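Local coordinates for protein pectate lyase II (Xanthomonas campestris pv. campestris, PDB 2QY1) that probably cleaves pectate, the polygalacturonate of plant cell walls, by beta-elimination, as a secreted enzyme of polysaccharide lyase family 1, at residues W264-N269 against T290-T295; S82-G87 against Q100-G105; R200-E205 against Y222-T227. The protein carries 2 engineered substitutions. One frame throughout, in Å; residues are numbered along the deposited sequence.

Contact 1. Residues W264-N269 against T290-T295; sequences WDLINN and TNWIST
Strand 263-267, parallel to strand 238-242 in the beta-helix, meets the irregular loop that follows strand 287-288 in a surface contact of just two residue pairs, Trp264 with Thr295 and Asp265 with Ser294, the CA atoms of the second pair being 4.7 Å apart. Thr295 takes hold of both polar ends of the Trp264 backbone: its amide N donates to Trp264 O (2.8 Å), nearly along the C=O axis, and its OG1 receives Trp264 N at 2.9 Å. OG1 stands in the crowded position between the backbone N and carbonyl carbon of Thr295 (chi1 52°), which puts it within reach of Trp264 N and over one face of the indole, offset toward the rim. The methyl CG2 of Thr295 meets Trp264 NE1 at 3.6 Å. At the edge of the indole NE1 makes a weak bond to Ile293 O, and a water that accepts from NE1 and donates to Ile293 O links them again.

Ser294 OG accepts the amide of Leu266 at 2.7 Å with an N-H...O angle of 160°, and a water reaches from OG to Asp265 OD1, weakly at the aspartate end. The firmer partner of that carboxylate is Phe298 N, bound by OD2. Leu266 projects toward the loop; its CD1 rests on Trp292 C at 3.5 Å. Leu266 CD2 comes to the edge of the Trp292 indole, 4.0 Å from CE3. Beyond this, Trp292 meets the ring of Phe246.

Hydroxyls of Ser294 and Thr295 thus do work that a neighbouring strand's carbonyls would otherwise do, so that a loop without regular secondary structure can satisfy the backbone amides of Trp264 and Leu266, while Trp264 and Leu266 of the strand pack against Thr295 and Trp292 of the loop.

Contact 2. Residues S82-G87 against Q100-G105; sequences SAANFG and QNMTIG
Ala84 carries the contact, bridging to Ile104 by two nearly straight bonds: its N donates to Thr103 O at 2.7 Å (N-H...O angle 167°), and its O accepts Gly105 N at the longer distance of 3.3 Å. The bridge is a single one, and the segments 82-86 and 101-105 run 51° apart. Beside it, Ala84 CB touches the Met102 methyl CE at 3.9 Å and sits over one face of the Phe86 ring. Met102 is bent at chi2 and chi3, which brings CE within 4.0 Å of Phe86 CE1, the two side chains crossing at about a right angle. The buried carbonyl O of Phe86 has no polar partner in the model and meets Ile104 CG2.

Two waters fill in where the chains diverge toward Ser82. One donates to Ser82 OG and accepts from Thr103 N; the other donates to Ser82 O and Asn101 O while accepting from Thr103 OG1. Ser82 OG is itself bound to Ala79 O, and Phe86 packs edge-to-face with Tyr43 of strand 39-43. In the parallel beta-helix of this family the contact lays the loop after strand 74-78 against strand 97-105 of the following coil.

Contact 3. Residues R200-E205 against Y222-T227; sequences RFENVE and YFNNVT
Strands 200-202 and 222-224 run parallel, 5° apart, and Glu202 reaches along their shared face with Arg200, Tyr222 and Asn224. Its CB lies 3.7 Å from Asn224 O. CG, anti to the backbone N (chi1 -156°), comes closer to the same carbonyl oxygen, and CD passes alongside Asn224 CB at 3.9 Å. At the tip OE1 accepts a hydrogen bond from a water that also donates to Tyr222 OH, whose stronger partner is Glu247. OE2 approaches Tyr222 CE2 with the carboxylate almost perpendicular to the ring. It lies in the guanidinium plane of Arg200 and takes NE and NH2, each at 3.0 Å, NE nearly along the C-O axis and NH2 from above the carboxylate plane. This salt bridge pins the extended arginine beside helix 314-321, which covers Arg200 and Tyr222.

On the face away from Glu202, Phe201 CD2 sits over the Phe223 ring, 3.7 Å from CE1, and past the corner Val204 CG2 meets Val226 CG2. Five hydrogen bonds join the backbones, from Phe201 N to Tyr222 O through Thr227 N to Val204 O. At the corner Asn203 and Asn225 take left-handed backbone conformations and their side chains lie side by side, amide planes 16° apart, with Asn203 ND2 3.4 Å from Asn225 CB. Asparagines aligned in this way at matching corners form the asparagine ladder characteristic of the pectate lyase parallel beta-helix.

The three contacts are strung along the beta-helix, with contact 3 in the middle: its centre is about 20 Å from that of contact 2 and about 19 Å from that of contact 1. Contacts 1 and 2 lie on opposite sides of the chain's centre, about 35 Å apart between centres, and no two contacts touch. Contacts 2 and 3 join neighbouring coils, whereas contact 1 fastens a late loop to strand 263-267. Phe246 links two of them, meeting Trp292 of contact 1 and stacking on Phe223 of contact 3. Asn101 of contact 2 and Asn268 of contact 1 share the left-handed backbone of Asn203 and Asn225.

Contact 1. Residues W264-N269 against T290-T295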
# COMPACT_ATOMS: atom_id res chain seq x y z
N TRP A 264 19.50 -0.67 1.57
CA TRP A 264 18.75 -1.50 2.52
C TRP A 264 19.56 -1.98 3.72
O TRP A 264 20.76 -2.26 3.62
CB TRP A 264 18.10 -2.69 1.81
CG TRP A 264 18.99 -3.40 0.83
CD1 TRP A 264 19.97 -4.30 1.11
CD2 TRP A 264 18.96 -3.28 -0.60
NE1 TRP A 264 20.57 -4.74 -0.05
CE2 TRP A 264 19.96 -4.13 -1.11
CE3 TRP A 264 18.17 -2.53 -1.49
CZ2 TRP A 264 20.20 -4.25 -2.48
CZ3 TRP A 264 18.42 -2.65 -2.86
CH2 TRP A 264 19.43 -3.51 -3.34
N ASP A 265 18.87 -2.07 4.86
CA ASP A 265 19.40 -2.64 6.08
C ASP A 265 18.63 -3.94 6.34
O ASP A 265 17.45 -3.91 6.69
CB ASP A 265 19.22 -1.65 7.24
CG ASP A 265 20.07 -1.99 8.46
OD1 ASP A 265 20.44 -3.17 8.65
OD2 ASP A 265 20.37 -1.07 9.25
N LEU A 266 19.31 -5.07 6.14
CA LEU A 266 18.68 -6.39 6.20
C LEU A 266 19.01 -7.12 7.50
O LEU A 266 20.18 -7.23 7.87
CB LEU A 266 19.12 -7.24 5.00
CG LEU A 266 18.62 -6.87 3.60
CD1 LEU A 266 19.53 -7.45 2.54
CD2 LEU A 266 17.19 -7.32 3.38
N ILE A 267 17.97 -7.59 8.20
CA ILE A 267 18.15 -8.39 9.41
C ILE A 267 17.02 -9.40 9.58
O ILE A 267 15.84 -9.07 9.38
CB ILE A 267 18.25 -7.54 10.72
CG1 ILE A 267 18.70 -6.09 10.47
CG2 ILE A 267 19.17 -8.22 11.74
CD1 ILE A 267 17.57 -5.12 10.17
N ASN A 268 17.39 -10.63 9.93
CA ASN A 268 16.45 -11.68 10.37
C ASN A 268 15.35 -12.09 9.39
O ASN A 268 14.33 -12.64 9.80
CB ASN A 268 15.82 -11.31 11.73
CG ASN A 268 16.84 -11.27 12.86
OD1 ASN A 268 17.88 -11.94 12.81
ND2 ASN A 268 16.56 -10.47 13.88
N ASN A 269 15.55 -11.83 8.10
CA ASN A 269 14.57 -12.22 7.08
C ASN A 269 14.57 -13.73 6.85
O ASN A 269 15.63 -14.34 6.75
CB ASN A 269 14.84 -11.48 5.77
CG ASN A 269 14.64 -9.98 5.89
OD1 ASN A 269 15.60 -9.22 5.88
ND2 ASN A 269 13.39 -9.56 6.01
N THR A 290 21.49 -10.57 -3.65
CA THR A 290 21.58 -12.01 -3.88
C THR A 290 22.06 -12.78 -2.65
O THR A 290 21.64 -13.91 -2.41
CB THR A 290 22.49 -12.31 -5.11
OG1 THR A 290 22.03 -11.57 -6.24
CG2 THR A 290 22.48 -13.80 -5.46
N ASN A 291 22.93 -12.15 -1.86
CA ASN A 291 23.47 -12.77 -0.66
C ASN A 291 22.89 -12.22 0.64
O ASN A 291 23.33 -12.57 1.73
CB ASN A 291 25.00 -12.67 -0.66
CG ASN A 291 25.62 -13.47 -1.78
OD1 ASN A 291 25.59 -14.70 -1.77
ND2 ASN A 291 26.18 -12.78 -2.76
N TRP A 292 21.89 -11.35 0.50
CA TRP A 292 21.15 -10.76 1.63
C TRP A 292 22.04 -9.93 2.56
O TRP A 292 21.87 -9.95 3.79
CB TRP A 292 20.37 -11.85 2.38
CG TRP A 292 19.33 -12.48 1.51
CD1 TRP A 292 19.50 -13.56 0.69
CD2 TRP A 292 17.98 -12.05 1.34
NE1 TRP A 292 18.33 -13.84 0.03
CE2 TRP A 292 17.38 -12.93 0.41
CE3 TRP A 292 17.21 -11.02 1.89
CZ2 TRP A 292 16.04 -12.81 0.02
CZ3 TRP A 292 15.88 -10.90 1.50
CH2 TRP A 292 15.32 -11.78 0.57
N ILE A 293 22.96 -9.18 1.97
CA ILE A 293 23.87 -8.32 2.71
C ILE A 293 23.39 -6.86 2.67
O ILE A 293 22.96 -6.37 1.62
CB ILE A 293 25.35 -8.48 2.22
CG1 ILE A 293 26.35 -8.13 3.33
CG2 ILE A 293 25.61 -7.76 0.89
CD1 ILE A 293 26.74 -6.65 3.44
N SER A 294 23.44 -6.19 3.81
CA SER A 294 23.00 -4.79 3.94
C SER A 294 23.90 -3.83 3.16
O SER A 294 25.12 -3.94 3.19
CB SER A 294 22.96 -4.38 5.41
OG SER A 294 22.04 -5.18 6.14
N THR A 295 23.28 -2.87 2.46
CA THR A 295 24.03 -1.89 1.68
C THR A 295 24.17 -0.54 2.40
O THR A 295 25.05 0.25 2.07
CB THR A 295 23.44 -1.68 0.27
OG1 THR A 295 22.04 -1.40 0.37
CG2 THR A 295 23.64 -2.94 -0.58
O HOH W 1 22.90 -6.60 -1.05
O HOH W 2 23.37 -4.95 8.71

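Contact 2. Residues S82-G87 against Q100-G105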
# COMPACT_ATOMS: atom_id res chain seq x y z
N SER A 82 -18.53 -6.33 3.69
CA SER A 82 -18.64 -5.24 2.71
C SER A 82 -17.60 -5.39 1.60
O SER A 82 -16.51 -5.92 1.82
CB SER A 82 -18.50 -3.87 3.39
OG SER A 82 -17.18 -3.66 3.87
N ALA A 83 -17.96 -4.91 0.41
CA ALA A 83 -17.07 -4.92 -0.73
C ALA A 83 -17.32 -3.69 -1.60
O ALA A 83 -18.47 -3.29 -1.80
CB ALA A 83 -17.26 -6.20 -1.54
N ALA A 84 -16.23 -3.11 -2.10
CA ALA A 84 -16.27 -1.89 -2.90
C ALA A 84 -15.68 -2.10 -4.28
O ALA A 84 -14.64 -2.73 -4.43
CB ALA A 84 -15.51 -0.78 -2.18
N ASN A 85 -16.36 -1.55 -5.29
CA ASN A 85 -15.83 -1.42 -6.64
C ASN A 85 -15.47 0.05 -6.91
O ASN A 85 -15.67 0.58 -8.00
CB ASN A 85 -16.83 -1.94 -7.67
CG ASN A 85 -16.23 -2.10 -9.06
OD1 ASN A 85 -15.18 -2.73 -9.24
ND2 ASN A 85 -16.90 -1.54 -10.05
N PHE A 86 -14.95 0.70 -5.87
CA PHE A 86 -14.45 2.07 -5.97
C PHE A 86 -13.18 2.21 -5.13
O PHE A 86 -13.00 1.49 -4.15
CB PHE A 86 -15.51 3.09 -5.53
CG PHE A 86 -16.00 2.91 -4.11
CD1 PHE A 86 -15.32 3.49 -3.04
CD2 PHE A 86 -17.16 2.18 -3.85
CE1 PHE A 86 -15.77 3.33 -1.74
CE2 PHE A 86 -17.62 2.01 -2.55
CZ PHE A 86 -16.93 2.59 -1.49
N GLY A 87 -12.31 3.13 -5.54
CA GLY A 87 -11.08 3.42 -4.81
C GLY A 87 -11.21 4.61 -3.88
O GLY A 87 -12.26 5.27 -3.85
N GLN A 100 -9.71 1.24 6.73
CA GLN A 100 -9.67 -0.05 7.41
C GLN A 100 -10.80 -1.00 6.98
O GLN A 100 -11.92 -0.56 6.76
CB GLN A 100 -9.75 0.19 8.92
CG GLN A 100 -9.29 -0.95 9.79
CD GLN A 100 -9.27 -0.57 11.25
OE1 GLN A 100 -10.21 0.06 11.75
NE2 GLN A 100 -8.20 -0.93 11.95
N ASN A 101 -10.48 -2.29 6.86
CA ASN A 101 -11.46 -3.35 6.58
C ASN A 101 -12.24 -3.19 5.26
O ASN A 101 -13.37 -3.67 5.14
CB ASN A 101 -12.42 -3.55 7.77
CG ASN A 101 -12.88 -4.99 7.92
OD1 ASN A 101 -12.07 -5.92 7.91
ND2 ASN A 101 -14.18 -5.18 8.08
N MET A 102 -11.63 -2.51 4.29
CA MET A 102 -12.24 -2.38 2.97
C MET A 102 -11.78 -3.49 2.04
O MET A 102 -10.60 -3.85 2.03
CB MET A 102 -11.91 -1.02 2.33
CG MET A 102 -12.55 0.18 3.03
SD MET A 102 -14.34 0.24 2.82
CE MET A 102 -14.46 0.97 1.18
N THR A 103 -12.72 -4.05 1.28
CA THR A 103 -12.40 -4.99 0.21
C THR A 103 -12.61 -4.26 -1.11
O THR A 103 -13.75 -3.91 -1.46
CB THR A 103 -13.25 -6.27 0.31
OG1 THR A 103 -12.97 -6.93 1.55
CG2 THR A 103 -12.94 -7.22 -0.84
N ILE A 104 -11.51 -4.01 -1.81
CA ILE A 104 -11.48 -3.17 -3.01
C ILE A 104 -10.98 -4.00 -4.20
O ILE A 104 -9.83 -4.43 -4.22
CB ILE A 104 -10.58 -1.92 -2.79
CG1 ILE A 104 -11.08 -1.10 -1.59
CG2 ILE A 104 -10.53 -1.05 -4.06
CD1 ILE A 104 -10.16 0.05 -1.17
N GLY A 105 -11.85 -4.23 -5.18
CA GLY A 105 -11.51 -5.13 -6.28
C GLY A 105 -11.89 -4.68 -7.67
O GLY A 105 -12.91 -4.01 -7.87
O HOH W 3 -15.43 -2.77 1.77
O HOH W 4 -14.55 -5.83 3.67

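Contact 3. Residues R200-E205 against Y222-T227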
# COMPACT_ATOMS: atom_id res chain seq x y z
N ARG A 200 0.16 -9.17 3.44
CA ARG A 200 0.21 -10.38 2.63
C ARG A 200 0.26 -9.98 1.16
O ARG A 200 -0.69 -9.39 0.64
CB ARG A 200 -1.00 -11.27 2.90
CG ARG A 200 -0.91 -12.66 2.30
CD ARG A 200 -2.11 -13.51 2.68
NE ARG A 200 -2.12 -14.77 1.92
CZ ARG A 200 -3.09 -15.68 1.98
NH1 ARG A 200 -4.15 -15.50 2.77
NH2 ARG A 200 -3.00 -16.79 1.25
N PHE A 201 1.37 -10.31 0.50
CA PHE A 201 1.56 -10.02 -0.92
C PHE A 201 1.66 -11.33 -1.68
O PHE A 201 2.68 -12.03 -1.58
CB PHE A 201 2.83 -9.19 -1.14
CG PHE A 201 2.88 -7.90 -0.35
CD1 PHE A 201 1.94 -6.89 -0.56
CD2 PHE A 201 3.90 -7.69 0.57
CE1 PHE A 201 2.01 -5.69 0.16
CE2 PHE A 201 3.98 -6.50 1.29
CZ PHE A 201 3.03 -5.50 1.09
N GLU A 202 0.62 -11.69 -2.42
CA GLU A 202 0.58 -12.98 -3.09
C GLU A 202 0.03 -12.92 -4.51
O GLU A 202 -1.00 -12.29 -4.76
CB GLU A 202 -0.20 -14.00 -2.25
CG GLU A 202 0.18 -15.44 -2.54
CD GLU A 202 -0.23 -16.41 -1.45
OE1 GLU A 202 -0.27 -17.62 -1.73
OE2 GLU A 202 -0.52 -15.97 -0.31
N ASN A 203 0.70 -13.61 -5.43
CA ASN A 203 0.36 -13.57 -6.86
C ASN A 203 0.31 -12.13 -7.37
O ASN A 203 -0.72 -11.66 -7.86
CB ASN A 203 -0.95 -14.33 -7.14
CG ASN A 203 -0.89 -15.79 -6.71
OD1 ASN A 203 -1.56 -16.20 -5.76
ND2 ASN A 203 -0.07 -16.57 -7.40
N VAL A 204 1.44 -11.45 -7.22
CA VAL A 204 1.59 -10.06 -7.66
C VAL A 204 2.84 -9.96 -8.53
O VAL A 204 3.64 -10.90 -8.58
CB VAL A 204 1.67 -9.07 -6.46
CG1 VAL A 204 0.36 -9.07 -5.66
CG2 VAL A 204 2.86 -9.39 -5.55
N GLU A 205 3.02 -8.84 -9.22
CA GLU A 205 4.15 -8.71 -10.15
C GLU A 205 5.31 -7.86 -9.64
O GLU A 205 6.44 -8.34 -9.58
CB GLU A 205 3.69 -8.25 -11.54
CG GLU A 205 2.85 -9.28 -12.28
CD GLU A 205 2.78 -9.06 -13.78
OE1 GLU A 205 2.15 -9.90 -14.46
OE2 GLU A 205 3.36 -8.07 -14.29
N TYR A 222 4.66 -11.09 4.37
CA TYR A 222 4.76 -12.38 3.69
C TYR A 222 4.64 -12.19 2.18
O TYR A 222 3.66 -11.61 1.70
CB TYR A 222 3.70 -13.36 4.22
CG TYR A 222 3.54 -14.64 3.43
CD1 TYR A 222 4.62 -15.51 3.23
CD2 TYR A 222 2.31 -15.00 2.89
CE1 TYR A 222 4.48 -16.68 2.50
CE2 TYR A 222 2.15 -16.18 2.16
CZ TYR A 222 3.24 -17.02 1.97
OH TYR A 222 3.09 -18.18 1.25
N PHE A 223 5.66 -12.65 1.46
CA PHE A 223 5.72 -12.56 0.00
C PHE A 223 5.62 -13.96 -0.57
O PHE A 223 6.35 -14.87 -0.14
CB PHE A 223 7.04 -11.93 -0.46
CG PHE A 223 7.28 -10.53 0.04
CD1 PHE A 223 7.22 -9.44 -0.82
CD2 PHE A 223 7.61 -10.30 1.38
CE1 PHE A 223 7.46 -8.15 -0.37
CE2 PHE A 223 7.85 -9.01 1.85
CZ PHE A 223 7.78 -7.93 0.97
N ASN A 224 4.74 -14.15 -1.55
CA ASN A 224 4.62 -15.42 -2.25
C ASN A 224 4.12 -15.21 -3.66
O ASN A 224 3.13 -14.52 -3.88
CB ASN A 224 3.68 -16.38 -1.49
CG ASN A 224 3.65 -17.77 -2.10
OD1 ASN A 224 2.58 -18.37 -2.25
ND2 ASN A 224 4.82 -18.30 -2.44
N ASN A 225 4.82 -15.81 -4.63
CA ASN A 225 4.51 -15.66 -6.05
C ASN A 225 4.53 -14.20 -6.51
O ASN A 225 3.53 -13.65 -6.98
CB ASN A 225 3.20 -16.38 -6.40
CG ASN A 225 3.32 -17.90 -6.27
OD1 ASN A 225 2.52 -18.54 -5.60
ND2 ASN A 225 4.34 -18.46 -6.90
N VAL A 226 5.69 -13.58 -6.33
CA VAL A 226 5.97 -12.23 -6.79
C VAL A 226 6.91 -12.39 -7.98
O VAL A 226 8.06 -12.82 -7.82
CB VAL A 226 6.61 -11.36 -5.68
CG1 VAL A 226 6.77 -9.92 -6.13
CG2 VAL A 226 5.77 -11.43 -4.39
N THR A 227 6.42 -12.06 -9.17
CA THR A 227 7.00 -12.60 -10.40
C THR A 227 8.00 -11.71 -11.16
O THR A 227 8.76 -12.21 -11.99
CB THR A 227 5.90 -13.09 -11.37
OG1 THR A 227 4.95 -12.04 -11.60
CG2 THR A 227 5.18 -14.31 -10.79
O HOH W 5 0.27 -19.04 0.61